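Local atomic coordinates of EAL domain protein (Vibrio cholerae serotype O1, PDB entry 6IJ2), a protein that degrades the cyclic dinucleotides c-di-GMP and cGAMP as an EAL-family phosphodiesterase and is captured here with bound 5'-pGpG. Residues Q73-A84 and C107-Y118. The protein carries 1 engineered substitution. Sequence-based numbering, arbitrary orientation.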
ATOM      1  N   GLN A  73      14.472 -21.250   7.954  1.00 47.59           N
ATOM      2  CA  GLN A  73      15.791 -21.435   8.552  1.00 55.10           C
ATOM      3  C   GLN A  73      16.793 -21.967   7.533  1.00 56.94           C
ATOM      4  O   GLN A  73      17.954 -21.546   7.518  1.00 54.23           O
ATOM      5  CB  GLN A  73      15.689 -22.370   9.759  1.00 54.43           C
ATOM      6  CG  GLN A  73      14.703 -21.881  10.804  1.00 62.91           C
ATOM      7  CD  GLN A  73      14.847 -22.586  12.138  1.00 80.94           C
ATOM      8  OE1 GLN A  73      15.013 -21.942  13.175  1.00 90.56           O
ATOM      9  NE2 GLN A  73      14.773 -23.914  12.123  1.00 81.72           N
ATOM     10  N   MET A  74      16.356 -22.884   6.663  1.00 53.46           N
ATOM     11  CA  MET A  74      17.246 -23.422   5.639  1.00 58.26           C
ATOM     12  C   MET A  74      17.694 -22.344   4.658  1.00 51.60           C
ATOM     13  O   MET A  74      18.875 -22.287   4.292  1.00 45.28           O
ATOM     14  CB  MET A  74      16.556 -24.568   4.897  1.00 73.82           C
ATOM     15  CG  MET A  74      16.613 -25.899   5.627  1.00 95.74           C
ATOM     16  SD  MET A  74      17.966 -26.945   5.056  1.00111.67           S
ATOM     17  CE  MET A  74      17.260 -27.616   3.550  1.00118.86           C
ATOM     18  N   CYS A  75      16.767 -21.488   4.213  1.00 45.03           N
ATOM     19  CA  CYS A  75      17.139 -20.386   3.321  1.00 41.79           C
ATOM     20  C   CYS A  75      18.222 -19.518   3.934  1.00 40.04           C
ATOM     21  O   CYS A  75      19.137 -19.064   3.237  1.00 39.89           O
ATOM     22  CB  CYS A  75      15.929 -19.510   2.997  1.00 41.74           C
ATOM     23  SG  CYS A  75      14.816 -20.158   1.778  1.00 45.72           S
ATOM     24  N   ARG A  76      18.114 -19.247   5.232  1.00 42.60           N
ATOM     25  CA  ARG A  76      19.083 -18.379   5.884  1.00 36.69           C
ATOM     26  C   ARG A  76      20.458 -19.025   5.930  1.00 39.08           C
ATOM     27  O   ARG A  76      21.462 -18.373   5.634  1.00 38.95           O
ATOM     28  CB  ARG A  76      18.600 -18.031   7.286  1.00 37.33           C
ATOM     29  CG  ARG A  76      17.326 -17.190   7.263  1.00 39.55           C
ATOM     30  CD  ARG A  76      16.841 -16.912   8.653  1.00 42.45           C
ATOM     31  NE  ARG A  76      15.589 -16.177   8.634  1.00 43.74           N
ATOM     32  CZ  ARG A  76      15.154 -15.435   9.643  1.00 48.59           C
ATOM     33  NH1 ARG A  76      15.889 -15.329  10.743  1.00 45.34           N
ATOM     34  NH2 ARG A  76      13.997 -14.792   9.546  1.00 45.82           N
ATOM     35  N   VAL A  77      20.519 -20.310   6.279  1.00 39.62           N
ATOM     36  CA  VAL A  77      21.801 -20.986   6.433  1.00 40.77           C
ATOM     37  C   VAL A  77      22.485 -21.172   5.083  1.00 47.04           C
ATOM     38  O   VAL A  77      23.705 -20.990   4.959  1.00 41.28           O
ATOM     39  CB  VAL A  77      21.605 -22.328   7.159  1.00 50.45           C
ATOM     40  CG1 VAL A  77      22.906 -23.102   7.180  1.00 47.52           C
ATOM     41  CG2 VAL A  77      21.101 -22.096   8.575  1.00 46.29           C
ATOM     42  N   LYS A  78      21.723 -21.559   4.056  1.00 45.34           N
ATOM     43  CA  LYS A  78      22.306 -21.748   2.730  1.00 43.44           C
ATOM     44  C   LYS A  78      22.835 -20.438   2.166  1.00 41.05           C
ATOM     45  O   LYS A  78      23.903 -20.410   1.538  1.00 41.65           O
ATOM     46  CB  LYS A  78      21.271 -22.345   1.779  1.00 43.08           C
ATOM     47  CG  LYS A  78      20.889 -23.779   2.079  1.00 43.48           C
ATOM     48  CD  LYS A  78      19.744 -24.214   1.179  1.00 44.20           C
ATOM     49  CE  LYS A  78      19.411 -25.685   1.377  1.00 49.74           C
ATOM     50  NZ  LYS A  78      20.503 -26.584   0.916  1.00 51.14           N
ATOM     51  N   ALA A  79      22.093 -19.344   2.365  1.00 36.22           N
ATOM     52  CA  ALA A  79      22.527 -18.042   1.863  1.00 34.24           C
ATOM     53  C   ALA A  79      23.811 -17.596   2.546  1.00 39.73           C
ATOM     54  O   ALA A  79      24.748 -17.121   1.891  1.00 37.79           O
ATOM     55  CB  ALA A  79      21.432 -16.997   2.076  1.00 32.78           C
ATOM     56  N   ILE A  80      23.871 -17.743   3.870  1.00 37.29           N
ATOM     57  CA  ILE A  80      25.071 -17.356   4.607  1.00 37.88           C
ATOM     58  C   ILE A  80      26.246 -18.251   4.229  1.00 41.07           C
ATOM     59  O   ILE A  80      27.370 -17.772   4.028  1.00 40.77           O
ATOM     60  CB  ILE A  80      24.784 -17.382   6.122  1.00 38.86           C
ATOM     61  CG1 ILE A  80      23.759 -16.301   6.490  1.00 40.87           C
ATOM     62  CG2 ILE A  80      26.079 -17.243   6.939  1.00 39.73           C
ATOM     63  CD1 ILE A  80      23.222 -16.427   7.896  1.00 37.24           C
ATOM     64  N   ALA A  81      26.005 -19.559   4.100  1.00 40.43           N
ATOM     65  CA  ALA A  81      27.094 -20.485   3.786  1.00 41.58           C
ATOM     66  C   ALA A  81      27.660 -20.233   2.394  1.00 42.74           C
ATOM     67  O   ALA A  81      28.884 -20.250   2.203  1.00 42.88           O
ATOM     68  CB  ALA A  81      26.611 -21.929   3.910  1.00 42.24           C
ATOM     69  N   LEU A  82      26.787 -19.998   1.410  1.00 40.01           N
ATOM     70  CA  LEU A  82      27.259 -19.743   0.053  1.00 40.21           C
ATOM     71  C   LEU A  82      27.970 -18.406  -0.034  1.00 36.70           C
ATOM     72  O   LEU A  82      29.009 -18.294  -0.691  1.00 46.32           O
ATOM     73  CB  LEU A  82      26.095 -19.766  -0.937  1.00 39.07           C
ATOM     74  CG  LEU A  82      25.911 -20.985  -1.832  1.00 43.38           C
ATOM     75  CD1 LEU A  82      24.621 -20.843  -2.655  1.00 44.88           C
ATOM     76  CD2 LEU A  82      27.111 -21.206  -2.740  1.00 53.32           C
ATOM     77  N   ALA A  83      27.396 -17.371   0.581  1.00 36.38           N
ATOM     78  CA  ALA A  83      28.028 -16.057   0.543  1.00 42.86           C
ATOM     79  C   ALA A  83      29.424 -16.110   1.141  1.00 46.85           C
ATOM     80  O   ALA A  83      30.365 -15.511   0.607  1.00 43.50           O
ATOM     81  CB  ALA A  83      27.160 -15.038   1.280  1.00 48.47           C
ATOM     82  N   ALA A  84      29.580 -16.845   2.244  1.00 48.23           N
ATOM     83  CA  ALA A  84      30.903 -17.056   2.812  1.00 49.45           C
ATOM     84  C   ALA A  84      31.790 -17.818   1.840  1.00 52.10           C
ATOM     85  O   ALA A  84      32.920 -17.401   1.553  1.00 55.81           O
ATOM     86  CB  ALA A  84      30.784 -17.804   4.141  1.00 55.78           C
ATOM     87  N   CYS A 107      13.264 -17.919  17.405  1.00104.08           N
ATOM     88  CA  CYS A 107      14.002 -19.028  16.816  1.00 97.55           C
ATOM     89  C   CYS A 107      15.171 -18.542  15.952  1.00 89.32           C
ATOM     90  O   CYS A 107      15.539 -19.202  14.970  1.00 88.22           O
ATOM     91  CB  CYS A 107      13.059 -19.903  15.989  1.00 99.99           C
ATOM     92  SG  CYS A 107      12.792 -21.532  16.742  1.00111.73           S
ATOM     93  N   ILE A 108      15.752 -17.388  16.296  1.00 80.65           N
ATOM     94  CA  ILE A 108      16.790 -16.771  15.492  1.00 67.90           C
ATOM     95  C   ILE A 108      18.194 -17.217  15.891  1.00 67.67           C
ATOM     96  O   ILE A 108      19.171 -16.778  15.269  1.00 64.06           O
ATOM     97  CB  ILE A 108      16.676 -15.238  15.594  1.00 58.02           C
ATOM     98  CG1 ILE A 108      17.398 -14.514  14.453  1.00 56.42           C
ATOM     99  CG2 ILE A 108      17.172 -14.770  16.945  1.00 60.71           C
ATOM    100  CD1 ILE A 108      17.244 -13.019  14.553  1.00 61.95           C
ATOM    101  N   ARG A 109      18.334 -18.075  16.908  1.00 69.29           N
ATOM    102  CA  ARG A 109      19.658 -18.599  17.247  1.00 72.51           C
ATOM    103  C   ARG A 109      20.254 -19.418  16.103  1.00 69.32           C
ATOM    104  O   ARG A 109      21.477 -19.428  15.916  1.00 68.52           O
ATOM    105  CB  ARG A 109      19.577 -19.426  18.532  1.00 86.64           C
ATOM    106  CG  ARG A 109      19.486 -18.576  19.793  1.00 93.63           C
ATOM    107  CD  ARG A 109      20.531 -19.002  20.814  1.00 99.73           C
ATOM    108  NE  ARG A 109      20.309 -20.366  21.288  1.00103.12           N
ATOM    109  CZ  ARG A 109      19.559 -20.678  22.339  1.00106.07           C
ATOM    110  NH1 ARG A 109      18.954 -19.722  23.033  1.00106.89           N
ATOM    111  NH2 ARG A 109      19.412 -21.946  22.698  1.00107.82           N
ATOM    112  N   THR A 110      19.409 -20.089  15.316  1.00 62.70           N
ATOM    113  CA  THR A 110      19.915 -20.813  14.156  1.00 62.41           C
ATOM    114  C   THR A 110      20.564 -19.868  13.158  1.00 55.79           C
ATOM    115  O   THR A 110      21.540 -20.239  12.496  1.00 62.17           O
ATOM    116  CB  THR A 110      18.791 -21.607  13.488  1.00 69.49           C
ATOM    117  OG1 THR A 110      17.615 -20.793  13.395  1.00 82.73           O
ATOM    118  CG2 THR A 110      18.470 -22.856  14.282  1.00 68.05           C
ATOM    119  N   THR A 111      20.051 -18.639  13.052  1.00 47.34           N
ATOM    120  CA  THR A 111      20.677 -17.626  12.211  1.00 45.43           C
ATOM    121  C   THR A 111      21.989 -17.148  12.827  1.00 53.43           C
ATOM    122  O   THR A 111      23.027 -17.112  12.157  1.00 50.57           O
ATOM    123  CB  THR A 111      19.710 -16.454  12.004  1.00 52.13           C
ATOM    124  OG1 THR A 111      18.525 -16.924  11.351  1.00 48.61           O
ATOM    125  CG2 THR A 111      20.343 -15.347  11.162  1.00 44.53           C
ATOM    126  N   LEU A 112      21.957 -16.785  14.113  1.00 51.45           N
ATOM    127  CA  LEU A 112      23.158 -16.301  14.784  1.00 55.37           C
ATOM    128  C   LEU A 112      24.268 -17.339  14.743  1.00 57.34           C
ATOM    129  O   LEU A 112      25.433 -17.001  14.503  1.00 55.66           O
ATOM    130  CB  LEU A 112      22.839 -15.932  16.232  1.00 56.44           C
ATOM    131  CG  LEU A 112      21.681 -14.962  16.463  1.00 56.92           C
ATOM    132  CD1 LEU A 112      21.428 -14.808  17.956  1.00 61.22           C
ATOM    133  CD2 LEU A 112      21.963 -13.617  15.816  1.00 56.04           C
ATOM    134  N   GLU A 113      23.922 -18.610  14.964  1.00 55.98           N
ATOM    135  CA  GLU A 113      24.925 -19.667  14.948  1.00 60.35           C
ATOM    136  C   GLU A 113      25.493 -19.867  13.551  1.00 58.47           C
ATOM    137  O   GLU A 113      26.695 -20.115  13.394  1.00 54.40           O
ATOM    138  CB  GLU A 113      24.323 -20.968  15.480  1.00 60.19           C
ATOM    139  CG  GLU A 113      23.933 -20.902  16.946  1.00 71.16           C
ATOM    140  CD  GLU A 113      23.327 -22.196  17.458  1.00 83.01           C
ATOM    141  OE1 GLU A 113      23.399 -22.439  18.681  1.00 88.71           O
ATOM    142  OE2 GLU A 113      22.781 -22.970  16.642  1.00 85.67           O
ATOM    143  N   ALA A 114      24.652 -19.761  12.523  1.00 52.21           N
ATOM    144  CA  ALA A 114      25.147 -19.872  11.156  1.00 53.12           C
ATOM    145  C   ALA A 114      26.132 -18.750  10.844  1.00 50.65           C
ATOM    146  O   ALA A 114      27.217 -18.994  10.303  1.00 50.54           O
ATOM    147  CB  ALA A 114      23.978 -19.861  10.172  1.00 52.41           C
ATOM    148  N   ALA A 115      25.777 -17.515  11.198  1.00 45.72           N
ATOM    149  CA  ALA A 115      26.671 -16.386  10.954  1.00 43.16           C
ATOM    150  C   ALA A 115      28.020 -16.599  11.634  1.00 48.17           C
ATOM    151  O   ALA A 115      29.077 -16.389  11.023  1.00 46.39           O
ATOM    152  CB  ALA A 115      26.023 -15.092  11.439  1.00 42.89           C
ATOM    153  N   LYS A 116      28.004 -17.031  12.897  1.00 46.80           N
ATOM    154  CA  LYS A 116      29.256 -17.210  13.629  1.00 49.76           C
ATOM    155  C   LYS A 116      30.106 -18.312  13.007  1.00 57.74           C
ATOM    156  O   LYS A 116      31.315 -18.140  12.820  1.00 55.28           O
ATOM    157  CB  LYS A 116      28.985 -17.521  15.101  1.00 54.95           C
ATOM    158  CG  LYS A 116      30.259 -17.855  15.895  1.00 66.89           C
ATOM    159  CD  LYS A 116      31.241 -16.680  15.929  1.00 73.03           C
ATOM    160  CE  LYS A 116      32.631 -17.052  15.396  1.00 78.12           C
ATOM    161  NZ  LYS A 116      33.364 -18.062  16.224  1.00 79.94           N
ATOM    162  N   ARG A 117      29.490 -19.453  12.686  1.00 49.91           N
ATOM    163  CA  ARG A 117      30.221 -20.549  12.059  1.00 58.90           C
ATOM    164  C   ARG A 117      30.970 -20.089  10.813  1.00 49.49           C
ATOM    165  O   ARG A 117      32.123 -20.475  10.592  1.00 56.41           O
ATOM    166  CB  ARG A 117      29.260 -21.687  11.710  1.00 64.69           C
ATOM    167  CG  ARG A 117      29.899 -22.802  10.891  1.00 69.31           C
ATOM    168  CD  ARG A 117      29.023 -24.044  10.829  1.00 80.50           C
ATOM    169  NE  ARG A 117      27.743 -23.800  10.170  1.00 89.84           N
ATOM    170  CZ  ARG A 117      26.866 -24.754   9.868  1.00 93.50           C
ATOM    171  NH1 ARG A 117      27.138 -26.020  10.164  1.00 98.08           N
ATOM    172  NH2 ARG A 117      25.723 -24.446   9.270  1.00 86.37           N
ATOM    173  N   TYR A 118      30.336 -19.256   9.996  1.00 47.08           N
ATOM    174  CA  TYR A 118      30.918 -18.789   8.747  1.00 46.81           C
ATOM    175  C   TYR A 118      31.597 -17.436   8.893  1.00 47.91           C
ATOM    176  O   TYR A 118      31.989 -16.839   7.885  1.00 50.41           O
ATOM    177  CB  TYR A 118      29.837 -18.743   7.660  1.00 52.53           C
ATOM    178  CG  TYR A 118      29.314 -20.127   7.348  1.00 55.60           C
ATOM    179  CD1 TYR A 118      30.095 -21.033   6.643  1.00 52.91           C
ATOM    180  CD2 TYR A 118      28.064 -20.542   7.787  1.00 51.93           C
ATOM    181  CE1 TYR A 118      29.645 -22.304   6.368  1.00 52.88           C
ATOM    182  CE2 TYR A 118      27.604 -21.820   7.516  1.00 55.69           C
ATOM    183  CZ  TYR A 118      28.403 -22.695   6.805  1.00 53.95           C
ATOM    184  OH  TYR A 118      27.967 -23.971   6.521  1.00 58.01           O
TER
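Tyr118 lies against Ile80, Ala81 and Ala84 just past the end of helix 109-117. Its CB meets the methyl CB of Ala84 at 3.8 Å. Beyond it, CG is anti to the carbonyl carbon (chi1 -65°), which lays the ring over helix 68-85. On the ring, CD2 reaches CG2 of Ile80 at 3.9 Å, and the two side chains are set obliquely. The ring centre sits over CA of Ala81, 3.9 Å from that atom and 6° off the ring normal, a face-on CH-pi contact. Toward the tip, CZ comes 3.5 Å from CB of Ala81, and OH lies close to the same methyl. The opposite face is covered by CG of Arg117. The bend in that arginine brings one face of its guanidinium, near the rim, against the tyrosine OH, and its edge meets CG1 of Val77.

Midway along, the contact is made by small apolar groups. Val77 CG2 rests on Ala114 CB at 4.0 Å, and Ile80 CD1 approaches the same methyl, so the small Ala114 is met by both. The segments run nearly parallel, with axes 9.5 Å apart and inclined by 12°.

Toward the N-terminal end, Arg76 stretches out from CG to NE. Its NH1 gives a nearly straight hydrogen bond to Thr111 OG1 at 3.1 Å, with the hydroxyl in the guanidinium plane. NH2 bonds Tyr148 of helix 139-151, Phe96 adds a cation-pi contact, and NE forms a long, weak ion pair with Asp72.

In the EAL barrel these are successive outer helices, joined through strand 91-96. Ile80 and Ala115 also pack on Ile125 of the next strand. The chemistry is thus divided: apolar contacts hold the C-terminal end, while several partners fix the buried guanidinium of Arg76 and probably help stabilise its positive charge.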